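Local structure of uncharacterized hypothetical protein (Bacteroides uniformis, 4EIU) at residues Gln166-Tyr171 with Trp238-Pro243. The protein is of unknown function, a DUF3823 family member whose N-terminal domain belongs to the transthyretin clan of beta-sandwich domains. Numbering follows the deposited sequence.
Sequences QFFVSY and WNYSEP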
loop_
_atom_site.group_PDB
_atom_site.type_symbol
_atom_site.label_atom_id
_atom_site.label_comp_id
_atom_site.label_asym_id
_atom_site.label_seq_id
_atom_site.Cartn_x
_atom_site.Cartn_y
_atom_site.Cartn_z
ATOM N N GLN A 166 1.487 12.081 -3.693
ATOM C CA GLN A 166 2.772 12.004 -4.397
ATOM C C GLN A 166 2.485 11.784 -5.854
ATOM O O GLN A 166 1.544 11.052 -6.188
ATOM C CB GLN A 166 3.600 10.819 -3.884
ATOM C CG GLN A 166 3.843 10.832 -2.383
ATOM C CD GLN A 166 4.673 12.009 -1.953
ATOM O OE1 GLN A 166 5.685 12.320 -2.592
ATOM N NE2 GLN A 166 4.266 12.677 -0.864
ATOM N N PHE A 167 3.306 12.409 -6.705
ATOM C CA PHE A 167 3.335 12.153 -8.126
ATOM C C PHE A 167 4.734 11.616 -8.426
ATOM O O PHE A 167 5.692 12.374 -8.565
ATOM C CB PHE A 167 3.003 13.445 -8.862
ATOM C CG PHE A 167 2.846 13.311 -10.343
ATOM C CD1 PHE A 167 2.038 12.344 -10.901
ATOM C CD2 PHE A 167 3.463 14.229 -11.191
ATOM C CE1 PHE A 167 1.869 12.269 -12.271
ATOM C CE2 PHE A 167 3.298 14.154 -12.557
ATOM C CZ PHE A 167 2.508 13.162 -13.099
ATOM N N PHE A 168 4.849 10.284 -8.416
ATOM C CA PHE A 168 6.109 9.608 -8.645
ATOM C C PHE A 168 6.360 9.550 -10.147
ATOM O O PHE A 168 5.472 9.217 -10.928
ATOM C CB PHE A 168 6.111 8.197 -8.056
ATOM C CG PHE A 168 6.058 8.153 -6.547
ATOM C CD1 PHE A 168 7.066 8.728 -5.779
ATOM C CD2 PHE A 168 5.028 7.481 -5.892
ATOM C CE1 PHE A 168 7.027 8.659 -4.387
ATOM C CE2 PHE A 168 4.977 7.415 -4.502
ATOM C CZ PHE A 168 5.984 7.985 -3.749
ATOM N N VAL A 169 7.576 9.906 -10.542
ATOM C CA VAL A 169 7.990 9.827 -11.940
ATOM C C VAL A 169 9.287 9.032 -12.002
ATOM O O VAL A 169 10.197 9.242 -11.188
ATOM C CB VAL A 169 8.161 11.242 -12.524
ATOM C CG1 VAL A 169 8.693 11.195 -13.950
ATOM C CG2 VAL A 169 6.835 11.992 -12.465
ATOM N N SER A 170 9.363 8.102 -12.947
ATOM C CA SER A 170 10.548 7.271 -13.112
ATOM C C SER A 170 10.694 6.823 -14.572
ATOM O O SER A 170 9.700 6.661 -15.293
ATOM C CB SER A 170 10.434 6.050 -12.203
ATOM O OG SER A 170 11.615 5.273 -12.178
ATOM N N TYR A 171 11.937 6.625 -15.009
ATOM C CA TYR A 171 12.178 5.929 -16.271
ATOM C C TYR A 171 11.681 4.475 -16.195
ATOM O O TYR A 171 11.333 3.881 -17.224
ATOM C CB TYR A 171 13.664 5.952 -16.649
ATOM C CG TYR A 171 14.169 7.258 -17.217
ATOM C CD1 TYR A 171 13.524 7.868 -18.293
ATOM C CD2 TYR A 171 15.335 7.864 -16.726
ATOM C CE1 TYR A 171 14.011 9.047 -18.857
ATOM C CE2 TYR A 171 15.827 9.049 -17.281
ATOM C CZ TYR A 171 15.160 9.636 -18.348
ATOM O OH TYR A 171 15.623 10.816 -18.925
ATOM N N TRP A 238 1.614 4.393 1.686
ATOM C CA TRP A 238 0.755 4.851 0.583
ATOM C C TRP A 238 -0.132 3.820 -0.022
ATOM O O TRP A 238 0.260 2.650 -0.276
ATOM C CB TRP A 238 1.603 5.478 -0.531
ATOM C CG TRP A 238 2.282 6.769 -0.170
ATOM C CD1 TRP A 238 1.708 8.023 0.024
ATOM C CD2 TRP A 238 3.707 6.974 0.063
ATOM N NE1 TRP A 238 2.659 8.953 0.317
ATOM C CE2 TRP A 238 3.874 8.396 0.346
ATOM C CE3 TRP A 238 4.839 6.159 -0.021
ATOM C CZ2 TRP A 238 5.108 8.944 0.609
ATOM C CZ3 TRP A 238 6.085 6.728 0.259
ATOM C CH2 TRP A 238 6.209 8.077 0.574
ATOM N N ASN A 239 -1.337 4.284 -0.357
ATOM C CA ASN A 239 -2.134 3.676 -1.426
ATOM C C ASN A 239 -1.777 4.286 -2.778
ATOM O O ASN A 239 -1.373 5.443 -2.856
ATOM C CB ASN A 239 -3.629 3.800 -1.161
ATOM C CG ASN A 239 -4.051 2.996 0.065
ATOM O OD1 ASN A 239 -4.341 3.580 1.101
ATOM N ND2 ASN A 239 -4.054 1.677 -0.047
ATOM N N TYR A 240 -1.903 3.471 -3.827
ATOM C CA TYR A 240 -1.350 3.785 -5.124
ATOM C C TYR A 240 -2.357 3.633 -6.240
ATOM O O TYR A 240 -3.209 2.747 -6.197
ATOM C CB TYR A 240 -0.198 2.811 -5.451
ATOM C CG TYR A 240 1.167 3.119 -4.849
ATOM C CD1 TYR A 240 2.088 3.881 -5.549
ATOM C CD2 TYR A 240 1.567 2.564 -3.634
ATOM C CE1 TYR A 240 3.349 4.138 -5.036
ATOM C CE2 TYR A 240 2.815 2.838 -3.112
ATOM C CZ TYR A 240 3.724 3.590 -3.861
ATOM O OH TYR A 240 4.994 3.832 -3.353
ATOM N N SER A 241 -2.187 4.469 -7.271
ATOM C CA SER A 241 -2.861 4.308 -8.541
ATOM C C SER A 241 -2.156 3.287 -9.420
ATOM O O SER A 241 -1.104 2.747 -9.065
ATOM C CB SER A 241 -2.918 5.640 -9.271
ATOM O OG SER A 241 -1.661 5.956 -9.858
ATOM N N GLU A 242 -2.751 3.033 -10.573
ATOM C CA GLU A 242 -2.060 2.322 -11.636
ATOM C C GLU A 242 -1.016 3.264 -12.229
ATOM O O GLU A 242 -1.228 4.489 -12.222
ATOM C CB GLU A 242 -3.028 1.892 -12.729
ATOM C CG GLU A 242 -3.923 0.721 -12.349
ATOM C CD GLU A 242 -5.019 0.519 -13.378
ATOM O OE1 GLU A 242 -4.689 0.255 -14.554
ATOM O OE2 GLU A 242 -6.211 0.672 -13.031
ATOM N N PRO A 243 0.119 2.711 -12.702
ATOM C CA PRO A 243 1.068 3.545 -13.456
ATOM C C PRO A 243 0.526 3.934 -14.823
ATOM O O PRO A 243 -0.390 3.297 -15.335
ATOM C CB PRO A 243 2.308 2.654 -13.596
ATOM C CG PRO A 243 1.831 1.267 -13.436
ATOM C CD PRO A 243 0.601 1.321 -12.557
#
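An aromatic cluster of Phe168, Trp238 and Tyr240, flanked by Gln166, packs side chains between two strands of one antiparallel sheet, 162-170 and 239-247, which are not neighbours: strand 216-225 runs between them. Consistent with that, Gln166 and Trp238 have CA atoms 8.9 Å apart, and no hydrogen bond links the two segments. Phe168 and Trp238 form a T-shaped (edge-to-face) pair: the Phe168 edge meets one face of the indole, with planes at 85° and the Phe168 ring centroid 5.6 Å from that of the Trp238 six-membered ring. Tyr240 meets Phe168 differently, rim to rim, Phe168 CE2 lying 3.7 Å from Tyr240 CE1 and the planes only 27° apart; the Tyr240 hydroxyl is hydrogen-bonded to Tyr177 N. Gln166 CG, anti to its carbonyl carbon (chi1 -56°), comes up obliquely to the indole, 3.5 Å from Trp238 NE1, while CB sits over one Phe168 face, toward the rim. Both Gln166 NE2 and Trp238 NE1 are hydrogen-bonded to Asp164 OD2. With an alanine in place of Gln166, Asp164 would probably lose one of these two N-H partners and the indole the CG methylene packed against it. Carbon surfaces thus join the segments, whereas Gln166 NE2, Trp238 NE1 and Tyr240 OH find hydrogen-bond partners outside them.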